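Local atomic coordinates of OxsB protein (Bacillus megaterium, PDB entry 5UL3), a protein that catalyses the oxidative ring contraction of dAMP to an oxetane aldehyde in oxetanocin A biosynthesis, using S-adenosylmethionine, a [4Fe-4S] cluster and cobalamin. Residues L305-R317 with R328-L342. Numbering follows the deposited sequence. Where two conformers were deposited one is given.
Sequences LTLETSRGCDYSR and RSWRPLSVEQTLKQL. With SF4 (iron/sulfur cluster), chain B; EDO (1,2-ethanediol), chain S.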
ATOM      1  N   LEU A 305      -1.390  -4.379 -10.830  1.00 24.61           N
ATOM      2  CA  LEU A 305      -1.965  -3.045 -11.011  1.00 22.03           C
ATOM      3  C   LEU A 305      -2.429  -2.465  -9.675  1.00 25.97           C
ATOM      4  O   LEU A 305      -2.942  -3.183  -8.816  1.00 24.28           O
ATOM      5  CB  LEU A 305      -3.161  -3.109 -11.953  1.00 22.30           C
ATOM      6  CG  LEU A 305      -2.867  -3.830 -13.264  1.00 29.51           C
ATOM      7  CD1 LEU A 305      -4.169  -4.236 -13.907  1.00 29.44           C
ATOM      8  CD2 LEU A 305      -2.083  -2.890 -14.152  1.00 32.93           C
ATOM      9  N   THR A 306      -2.250  -1.152  -9.524  0.50 21.12           N
ATOM     10  CA  THR A 306      -2.640  -0.419  -8.327  0.50 22.62           C
ATOM     11  C   THR A 306      -3.327   0.871  -8.748  0.50 20.07           C
ATOM     12  O   THR A 306      -3.213   1.312  -9.893  0.50 20.18           O
ATOM     13  CB  THR A 306      -1.426  -0.084  -7.456  0.50 23.80           C
ATOM     14  OG1 THR A 306      -0.521   0.726  -8.216  0.50 22.49           O
ATOM     15  CG2 THR A 306      -0.708  -1.358  -6.994  0.50 17.74           C
ATOM     16  N   LEU A 307      -4.047   1.477  -7.802  1.00 21.50           N
ATOM     17  CA  LEU A 307      -4.612   2.809  -7.981  1.00 18.99           C
ATOM     18  C   LEU A 307      -4.941   3.321  -6.587  1.00 21.60           C
ATOM     19  O   LEU A 307      -5.288   2.533  -5.707  1.00 21.19           O
ATOM     20  CB  LEU A 307      -5.884   2.799  -8.826  1.00 22.50           C
ATOM     21  CG  LEU A 307      -6.442   4.190  -9.162  1.00 26.25           C
ATOM     22  CD1 LEU A 307      -5.383   5.017  -9.900  1.00 27.10           C
ATOM     23  CD2 LEU A 307      -7.709   4.064 -10.010  1.00 27.60           C
ATOM     24  N   GLU A 308      -4.821   4.629  -6.390  1.00 20.66           N
ATOM     25  CA  GLU A 308      -5.251   5.266  -5.147  1.00 24.30           C
ATOM     26  C   GLU A 308      -6.436   6.157  -5.492  1.00 23.10           C
ATOM     27  O   GLU A 308      -6.284   7.113  -6.264  1.00 22.84           O
ATOM     28  CB  GLU A 308      -4.108   6.066  -4.514  1.00 24.80           C
ATOM     29  CG  GLU A 308      -4.389   6.474  -3.030  1.00 24.44           C
ATOM     30  CD  GLU A 308      -3.269   7.298  -2.382  1.00 25.94           C
ATOM     31  OE1 GLU A 308      -2.600   8.074  -3.099  1.00 22.75           O
ATOM     32  OE2 GLU A 308      -3.071   7.190  -1.137  1.00 23.74           O
ATOM     33  N   THR A 309      -7.627   5.842  -4.962  1.00 19.21           N
ATOM     34  CA  THR A 309      -8.811   6.615  -5.357  1.00 19.98           C
ATOM     35  C   THR A 309      -9.174   7.680  -4.327  1.00 22.53           C
ATOM     36  O   THR A 309     -10.165   8.397  -4.513  1.00 22.20           O
ATOM     37  CB  THR A 309     -10.040   5.712  -5.612  1.00 19.80           C
ATOM     38  OG1 THR A 309     -10.468   5.082  -4.388  1.00 24.79           O
ATOM     39  CG2 THR A 309      -9.724   4.622  -6.676  1.00 20.56           C
ATOM     40  N   SER A 310      -8.393   7.787  -3.258  1.00 22.83           N
ATOM     41  CA  SER A 310      -8.559   8.799  -2.219  1.00 24.01           C
ATOM     42  C   SER A 310      -7.277   8.841  -1.408  1.00 22.53           C
ATOM     43  O   SER A 310      -6.507   7.878  -1.389  1.00 23.34           O
ATOM     44  CB  SER A 310      -9.756   8.493  -1.308  1.00 19.64           C
ATOM     45  OG  SER A 310      -9.525   7.333  -0.535  1.00 20.96           O
ATOM     46  N   ARG A 311      -7.058   9.964  -0.724  1.00 21.18           N
ATOM     47  CA  ARG A 311      -5.895  10.137   0.130  1.00 19.62           C
ATOM     48  C   ARG A 311      -6.359  10.535   1.521  1.00 22.09           C
ATOM     49  O   ARG A 311      -7.333  11.276   1.661  1.00 24.31           O
ATOM     50  CB  ARG A 311      -4.955  11.203  -0.419  1.00 21.59           C
ATOM     51  CG  ARG A 311      -4.310  10.761  -1.744  1.00 21.83           C
ATOM     52  CD  ARG A 311      -3.267  11.753  -2.206  1.00 22.27           C
ATOM     53  NE  ARG A 311      -2.477  11.208  -3.329  1.00 22.29           N
ATOM     54  CZ  ARG A 311      -1.601  11.935  -4.028  1.00 24.92           C
ATOM     55  NH1 ARG A 311      -1.404  13.215  -3.720  1.00 21.03           N
ATOM     56  NH2 ARG A 311      -0.934  11.387  -5.042  1.00 21.93           N
ATOM     57  N   GLY A 312      -5.644  10.035   2.526  1.00 23.41           N
ATOM     58  CA  GLY A 312      -5.901  10.362   3.917  1.00 22.12           C
ATOM     59  C   GLY A 312      -6.927   9.460   4.577  1.00 25.69           C
ATOM     60  O   GLY A 312      -7.503   8.539   3.983  1.00 23.69           O
ATOM     61  N   CYS A 313      -7.162   9.758   5.855  1.00 23.30           N
ATOM     62  CA  CYS A 313      -8.110   9.032   6.684  1.00 22.69           C
ATOM     63  C   CYS A 313      -8.900  10.073   7.463  1.00 22.21           C
ATOM     64  O   CYS A 313      -8.302  10.878   8.173  1.00 24.54           O
ATOM     65  CB  CYS A 313      -7.392   8.095   7.647  1.00 23.66           C
ATOM     66  SG  CYS A 313      -8.550   7.171   8.732  1.00 25.93           S
ATOM     67  N   ASP A 314     -10.223  10.064   7.321  0.50 24.47           N
ATOM     68  CA  ASP A 314     -11.018  11.049   8.047  0.50 26.27           C
ATOM     69  C   ASP A 314     -11.112  10.719   9.529  0.50 28.14           C
ATOM     70  O   ASP A 314     -11.405  11.616  10.329  0.50 26.88           O
ATOM     71  CB  ASP A 314     -12.415  11.175   7.435  0.50 30.92           C
ATOM     72  CG  ASP A 314     -13.079   9.840   7.194  0.50 32.31           C
ATOM     73  OD1 ASP A 314     -13.226   9.048   8.148  0.50 36.84           O
ATOM     74  OD2 ASP A 314     -13.480   9.594   6.038  0.50 43.10           O
ATOM     75  N   TYR A 315     -10.842   9.465   9.912  1.00 24.28           N
ATOM     76  CA  TYR A 315     -10.853   9.088  11.328  1.00 22.67           C
ATOM     77  C   TYR A 315      -9.563   9.520  12.017  1.00 31.25           C
ATOM     78  O   TYR A 315      -9.581  10.363  12.922  1.00 27.26           O
ATOM     79  CB  TYR A 315     -11.064   7.580  11.471  1.00 22.00           C
ATOM     80  CG  TYR A 315     -11.173   7.120  12.899  1.00 24.80           C
ATOM     81  CD1 TYR A 315     -12.228   7.545  13.710  1.00 28.16           C
ATOM     82  CD2 TYR A 315     -10.242   6.236  13.436  1.00 27.58           C
ATOM     83  CE1 TYR A 315     -12.339   7.101  15.034  1.00 28.03           C
ATOM     84  CE2 TYR A 315     -10.355   5.793  14.775  1.00 23.45           C
ATOM     85  CZ  TYR A 315     -11.398   6.237  15.549  1.00 28.26           C
ATOM     86  OH  TYR A 315     -11.477   5.785  16.862  1.00 29.54           O
ATOM     87  N   SER A 316      -8.434   8.918  11.620  1.00 26.22           N
ATOM     88  CA  SER A 316      -7.089   9.376  11.975  1.00 24.96           C
ATOM     89  C   SER A 316      -6.808   9.312  13.477  1.00 28.01           C
ATOM     90  O   SER A 316      -5.883   9.966  13.958  1.00 28.23           O
ATOM     91  CB  SER A 316      -6.835  10.797  11.448  1.00 28.27           C
ATOM     92  OG  SER A 316      -6.452  10.804  10.080  1.00 27.19           O
ATOM     93  N   ARG A 317      -7.556   8.504  14.232  1.00 28.16           N
ATOM     94  CA  ARG A 317      -7.436   8.475  15.682  1.00 26.69           C
ATOM     95  C   ARG A 317      -6.822   7.209  16.245  1.00 31.39           C
ATOM     96  O   ARG A 317      -6.644   7.123  17.471  1.00 28.30           O
ATOM     97  CB  ARG A 317      -8.806   8.678  16.318  1.00 28.73           C
ATOM     98  CG  ARG A 317      -9.299  10.080  16.170  1.00 28.47           C
ATOM     99  CD  ARG A 317     -10.700  10.137  16.731  1.00 33.78           C
ATOM    100  NE  ARG A 317     -11.238  11.483  16.858  1.00 28.68           N
ATOM    101  CZ  ARG A 317     -11.739  12.200  15.855  1.00 37.75           C
ATOM    102  NH1 ARG A 317     -11.729  11.748  14.598  1.00 36.09           N
ATOM    103  NH2 ARG A 317     -12.237  13.395  16.111  1.00 37.05           N
ATOM    104  N   ARG A 328      -4.757  14.164   7.977  1.00 24.45           N
ATOM    105  CA  ARG A 328      -5.893  13.865   8.843  1.00 26.83           C
ATOM    106  C   ARG A 328      -7.231  14.196   8.213  1.00 24.67           C
ATOM    107  O   ARG A 328      -8.242  14.250   8.925  1.00 25.28           O
ATOM    108  CB  ARG A 328      -5.747  14.622  10.169  1.00 27.07           C
ATOM    109  CG  ARG A 328      -4.401  14.408  10.825  1.00 33.52           C
ATOM    110  CD  ARG A 328      -3.795  15.712  11.360  1.00 28.08           C
ATOM    111  NE  ARG A 328      -2.497  15.423  11.957  1.00 36.01           N
ATOM    112  CZ  ARG A 328      -1.332  15.632  11.352  1.00 34.83           C
ATOM    113  NH1 ARG A 328      -0.205  15.330  11.977  1.00 37.21           N
ATOM    114  NH2 ARG A 328      -1.301  16.151  10.129  1.00 37.00           N
ATOM    115  N   SER A 329      -7.266  14.449   6.908  1.00 22.04           N
ATOM    116  CA  SER A 329      -8.497  14.695   6.183  1.00 24.88           C
ATOM    117  C   SER A 329      -8.529  13.763   4.982  1.00 26.93           C
ATOM    118  O   SER A 329      -7.490  13.285   4.529  1.00 23.92           O
ATOM    119  CB  SER A 329      -8.598  16.148   5.706  1.00 32.29           C
ATOM    120  OG  SER A 329      -7.494  16.457   4.870  1.00 36.70           O
ATOM    121  N   TRP A 330      -9.726  13.519   4.464  1.00 23.03           N
ATOM    122  CA  TRP A 330      -9.932  12.545   3.395  1.00 28.83           C
ATOM    123  C   TRP A 330     -10.236  13.289   2.099  1.00 24.72           C
ATOM    124  O   TRP A 330     -11.158  14.102   2.051  1.00 25.88           O
ATOM    125  CB  TRP A 330     -11.057  11.586   3.777  1.00 26.58           C
ATOM    126  CG  TRP A 330     -11.293  10.448   2.822  1.00 23.72           C
ATOM    127  CD1 TRP A 330     -10.516   9.338   2.663  1.00 25.73           C
ATOM    128  CD2 TRP A 330     -12.422  10.283   1.953  1.00 24.02           C
ATOM    129  NE1 TRP A 330     -11.081   8.500   1.735  1.00 23.60           N
ATOM    130  CE2 TRP A 330     -12.241   9.062   1.266  1.00 24.33           C
ATOM    131  CE3 TRP A 330     -13.556  11.058   1.673  1.00 23.83           C
ATOM    132  CZ2 TRP A 330     -13.159   8.586   0.339  1.00 21.34           C
ATOM    133  CZ3 TRP A 330     -14.468  10.586   0.752  1.00 30.93           C
ATOM    134  CH2 TRP A 330     -14.258   9.366   0.082  1.00 28.41           C
ATOM    135  N   ARG A 331      -9.448  13.016   1.055  1.00 22.46           N
ATOM    136  CA  ARG A 331      -9.527  13.717  -0.230  1.00 23.29           C
ATOM    137  C   ARG A 331      -9.835  12.704  -1.333  1.00 21.50           C
ATOM    138  O   ARG A 331      -8.924  11.997  -1.799  1.00 23.22           O
ATOM    139  CB  ARG A 331      -8.213  14.441  -0.530  1.00 22.62           C
ATOM    140  CG  ARG A 331      -7.784  15.460   0.542  1.00 24.57           C
ATOM    141  CD  ARG A 331      -6.847  14.851   1.592  1.00 24.65           C
ATOM    142  NE  ARG A 331      -5.497  14.623   1.063  1.00 28.98           N
ATOM    143  CZ  ARG A 331      -4.553  13.947   1.710  1.00 26.60           C
ATOM    144  NH1 ARG A 331      -3.343  13.803   1.175  1.00 24.94           N
ATOM    145  NH2 ARG A 331      -4.816  13.423   2.910  1.00 27.98           N
ATOM    146  N   PRO A 332     -11.082  12.574  -1.761  1.00 23.81           N
ATOM    147  CA  PRO A 332     -11.427  11.572  -2.780  1.00 23.93           C
ATOM    148  C   PRO A 332     -11.242  12.063  -4.202  1.00 23.42           C
ATOM    149  O   PRO A 332     -11.409  13.244  -4.517  1.00 24.39           O
ATOM    150  CB  PRO A 332     -12.916  11.313  -2.509  1.00 28.02           C
ATOM    151  CG  PRO A 332     -13.406  12.677  -2.014  1.00 25.13           C
ATOM    152  CD  PRO A 332     -12.279  13.169  -1.140  1.00 25.83           C
ATOM    153  N   LEU A 333     -10.875  11.118  -5.073  1.00 23.28           N
ATOM    154  CA  LEU A 333     -11.068  11.312  -6.503  1.00 26.18           C
ATOM    155  C   LEU A 333     -12.553  11.402  -6.825  1.00 26.26           C
ATOM    156  O   LEU A 333     -13.378  10.721  -6.217  1.00 27.86           O
ATOM    157  CB  LEU A 333     -10.465  10.133  -7.291  1.00 27.71           C
ATOM    158  CG  LEU A 333      -9.024  10.070  -7.745  1.00 35.01           C
ATOM    159  CD1 LEU A 333      -8.822   8.854  -8.664  1.00 23.34           C
ATOM    160  CD2 LEU A 333      -8.629  11.356  -8.439  1.00 27.40           C
ATOM    161  N   SER A 334     -12.900  12.210  -7.835  1.00 25.75           N
ATOM    162  CA  SER A 334     -14.277  12.195  -8.307  1.00 30.36           C
ATOM    163  C   SER A 334     -14.633  10.827  -8.890  1.00 24.91           C
ATOM    164  O   SER A 334     -13.763  10.043  -9.284  1.00 26.62           O
ATOM    165  CB  SER A 334     -14.517  13.272  -9.371  1.00 32.43           C
ATOM    166  OG  SER A 334     -13.901  12.927 -10.604  1.00 35.45           O
ATOM    167  N   VAL A 335     -15.939  10.551  -8.932  1.00 27.83           N
ATOM    168  CA  VAL A 335     -16.420   9.309  -9.531  1.00 27.41           C
ATOM    169  C   VAL A 335     -15.952   9.224 -10.971  1.00 34.03           C
ATOM    170  O   VAL A 335     -15.493   8.175 -11.434  1.00 28.33           O
ATOM    171  CB  VAL A 335     -17.955   9.229  -9.439  1.00 34.00           C
ATOM    172  CG1 VAL A 335     -18.498   8.091 -10.324  1.00 32.07           C
ATOM    173  CG2 VAL A 335     -18.410   9.069  -7.985  1.00 32.73           C
ATOM    174  N   GLU A 336     -16.170  10.294 -11.738  0.50 31.96           N
ATOM    175  CA  GLU A 336     -15.809  10.277 -13.152  0.50 31.19           C
ATOM    176  C   GLU A 336     -14.334   9.968 -13.319  0.50 29.47           C
ATOM    177  O   GLU A 336     -13.949   9.126 -14.138  0.50 29.08           O
ATOM    178  CB  GLU A 336     -16.154  11.622 -13.796  0.50 33.26           C
ATOM    179  CG  GLU A 336     -15.762  11.747 -15.258  0.50 31.74           C
ATOM    180  CD  GLU A 336     -16.102  13.119 -15.827  0.50 40.87           C
ATOM    181  OE1 GLU A 336     -15.185  13.956 -15.979  0.50 39.33           O
ATOM    182  OE2 GLU A 336     -17.294  13.365 -16.099  0.50 42.34           O
ATOM    183  N   GLN A 337     -13.493  10.619 -12.518  0.50 27.13           N
ATOM    184  CA  GLN A 337     -12.056  10.429 -12.627  0.50 24.93           C
ATOM    185  C   GLN A 337     -11.635   9.030 -12.189  0.50 23.62           C
ATOM    186  O   GLN A 337     -10.790   8.398 -12.835  0.50 24.77           O
ATOM    187  CB  GLN A 337     -11.348  11.492 -11.792  0.50 28.93           C
ATOM    188  CG  GLN A 337      -9.869  11.448 -11.897  0.50 22.09           C
ATOM    189  CD  GLN A 337      -9.370  11.812 -13.289  0.50 27.58           C
ATOM    190  OE1 GLN A 337      -8.234  11.504 -13.642  0.50 28.76           O
ATOM    191  NE2 GLN A 337     -10.210  12.484 -14.076  0.50 27.04           N
ATOM    192  N   THR A 338     -12.179   8.556 -11.065  1.00 23.43           N
ATOM    193  CA  THR A 338     -11.954   7.177 -10.621  1.00 21.16           C
ATOM    194  C   THR A 338     -12.223   6.193 -11.767  1.00 20.99           C
ATOM    195  O   THR A 338     -11.418   5.296 -12.038  1.00 22.41           O
ATOM    196  CB  THR A 338     -12.839   6.861  -9.407  1.00 23.62           C
ATOM    197  OG1 THR A 338     -12.488   7.731  -8.323  1.00 23.96           O
ATOM    198  CG2 THR A 338     -12.628   5.403  -8.930  1.00 24.58           C
ATOM    199  N   LEU A 339     -13.345   6.367 -12.463  1.00 23.86           N
ATOM    200  CA  LEU A 339     -13.697   5.421 -13.523  1.00 26.25           C
ATOM    201  C   LEU A 339     -12.771   5.567 -14.723  1.00 27.89           C
ATOM    202  O   LEU A 339     -12.413   4.566 -15.366  1.00 25.22           O
ATOM    203  CB  LEU A 339     -15.162   5.617 -13.923  1.00 25.59           C
ATOM    204  CG  LEU A 339     -16.168   5.188 -12.841  1.00 22.34           C
ATOM    205  CD1 LEU A 339     -17.607   5.588 -13.178  1.00 31.56           C
ATOM    206  CD2 LEU A 339     -16.059   3.682 -12.572  1.00 23.35           C
ATOM    207  N   LYS A 340     -12.364   6.804 -15.036  1.00 24.92           N
ATOM    208  CA  LYS A 340     -11.413   7.017 -16.124  1.00 27.73           C
ATOM    209  C   LYS A 340     -10.066   6.380 -15.805  1.00 25.81           C
ATOM    210  O   LYS A 340      -9.478   5.679 -16.642  1.00 23.36           O
ATOM    211  CB  LYS A 340     -11.224   8.514 -16.391  1.00 25.71           C
ATOM    212  CG  LYS A 340      -9.972   8.770 -17.258  1.00 27.56           C
ATOM    213  CD  LYS A 340      -9.576  10.231 -17.280  1.00 33.40           C
ATOM    214  CE  LYS A 340      -8.433  10.504 -18.253  1.00 28.69           C
ATOM    215  NZ  LYS A 340      -7.146   9.820 -17.891  1.00 24.66           N
ATOM    216  N   GLN A 341      -9.549   6.623 -14.597  1.00 24.32           N
ATOM    217  CA  GLN A 341      -8.239   6.083 -14.255  1.00 23.77           C
ATOM    218  C   GLN A 341      -8.276   4.559 -14.199  1.00 21.57           C
ATOM    219  O   GLN A 341      -7.321   3.893 -14.616  1.00 24.65           O
ATOM    220  CB  GLN A 341      -7.755   6.672 -12.920  1.00 22.20           C
ATOM    221  CG  GLN A 341      -7.476   8.190 -13.056  1.00 21.57           C
ATOM    222  CD  GLN A 341      -6.700   8.768 -11.890  1.00 23.41           C
ATOM    223  OE1 GLN A 341      -5.953   8.064 -11.205  1.00 23.03           O
ATOM    224  NE2 GLN A 341      -6.862  10.070 -11.669  1.00 22.95           N
ATOM    225  N   LEU A 342      -9.366   3.989 -13.683  1.00 23.00           N
ATOM    226  CA  LEU A 342      -9.490   2.529 -13.691  1.00 24.76           C
ATOM    227  C   LEU A 342      -9.498   2.001 -15.122  1.00 25.45           C
ATOM    228  O   LEU A 342      -8.823   1.007 -15.437  1.00 24.86           O
ATOM    229  CB  LEU A 342     -10.758   2.106 -12.943  1.00 25.74           C
ATOM    230  CG  LEU A 342     -10.702   2.202 -11.400  1.00 24.58           C
ATOM    231  CD1 LEU A 342     -12.114   2.095 -10.841  1.00 25.05           C
ATOM    232  CD2 LEU A 342      -9.773   1.124 -10.786  1.00 27.01           C
TER
HETATM  233 FE1  SF4 B 801      -6.898   3.986  11.974  1.00 25.09          FE
HETATM  234 FE2  SF4 B 801      -6.827   2.847   9.510  1.00 28.02          FE
HETATM  235 FE3  SF4 B 801      -4.795   4.547  10.384  1.00 24.45          FE
HETATM  236 FE4  SF4 B 801      -7.251   5.574   9.767  1.00 25.09          FE
HETATM  237  S1  SF4 B 801      -5.784   4.549   8.312  1.00 26.02           S
HETATM  238  S2  SF4 B 801      -5.994   6.082  11.622  1.00 24.20           S
HETATM  239  S3  SF4 B 801      -8.612   3.882  10.527  1.00 29.79           S
HETATM  240  S4  SF4 B 801      -5.368   2.479  11.235  1.00 27.30           S
HETATM  241  C1  EDO S 818      -3.508  17.148   7.935  1.00 26.59           C
HETATM  242  O1  EDO S 818      -2.801  17.710   9.044  1.00 56.65           O
HETATM  243  C2  EDO S 818      -4.958  17.536   7.937  1.00 28.50           C
HETATM  244  O2  EDO S 818      -5.485  17.405   6.621  1.00 42.50           O
HETATM  245  O   HOH W   1      -9.264  13.552  11.333  1.00 27.02           O
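In the partial TIM barrel of this radical SAM enzyme, the end of strand 305-311, at S310 and R311, pairs antiparallel with the short edge strand 331-332, beside the loop that carries the first cluster cysteine. R311 and R331 form the hydrogen-bonded pair. R331 N gives to R311 O at 2.8 Å, and R311 N gives to R331 O at 3.0 Å. Just beyond the strands, L333 N donates to T309 O (2.9 Å).

On one side of this pair the two arginine side chains meet. The R331 chain bends at chi2 (93°) and again at chi3, which lays its guanidinium over CB of R311 with one face centred on that atom at 3.4 Å. The two guanidinium planes are 74° apart, so the groups do not stack on each other. R331 NH2 donates in its own plane to S329 O, which fixes the rotation of the group. R311 runs on extended, and its NE bridges to E308 OE1 from above the carboxylate plane. Its NH2 pairs with E242, and NH1 of both arginines pairs with E240.

The other side carries S310 and P332. S310 CB packs against W330 NE1 (3.3 Å). P332 CB lies over one face of the indole, and G312 O is in plane at its edge. W330 NE1 donates to E364 O. S310 OG is hydrogen-bonded to D362 OD2.

Helix 335-351 packs on L307: L307 CD2 meets L342 CD2 at 3.7 Å, and L307 CD1 lies by Q341 OE1. T309 CG2 touches T338 CG2. Beyond the opposite end of the pair, after G312, C313 SG binds FE4 of the iron-sulfur cluster at 2.3 Å, and a water links D314 O to R328 O.

The like charges of the two arginines are probably offset by E240, E242 and E308. E308 also bonds to cobalamin through OE2, so this charge network borders the cofactor, while the paired backbone leads directly into the cluster loop.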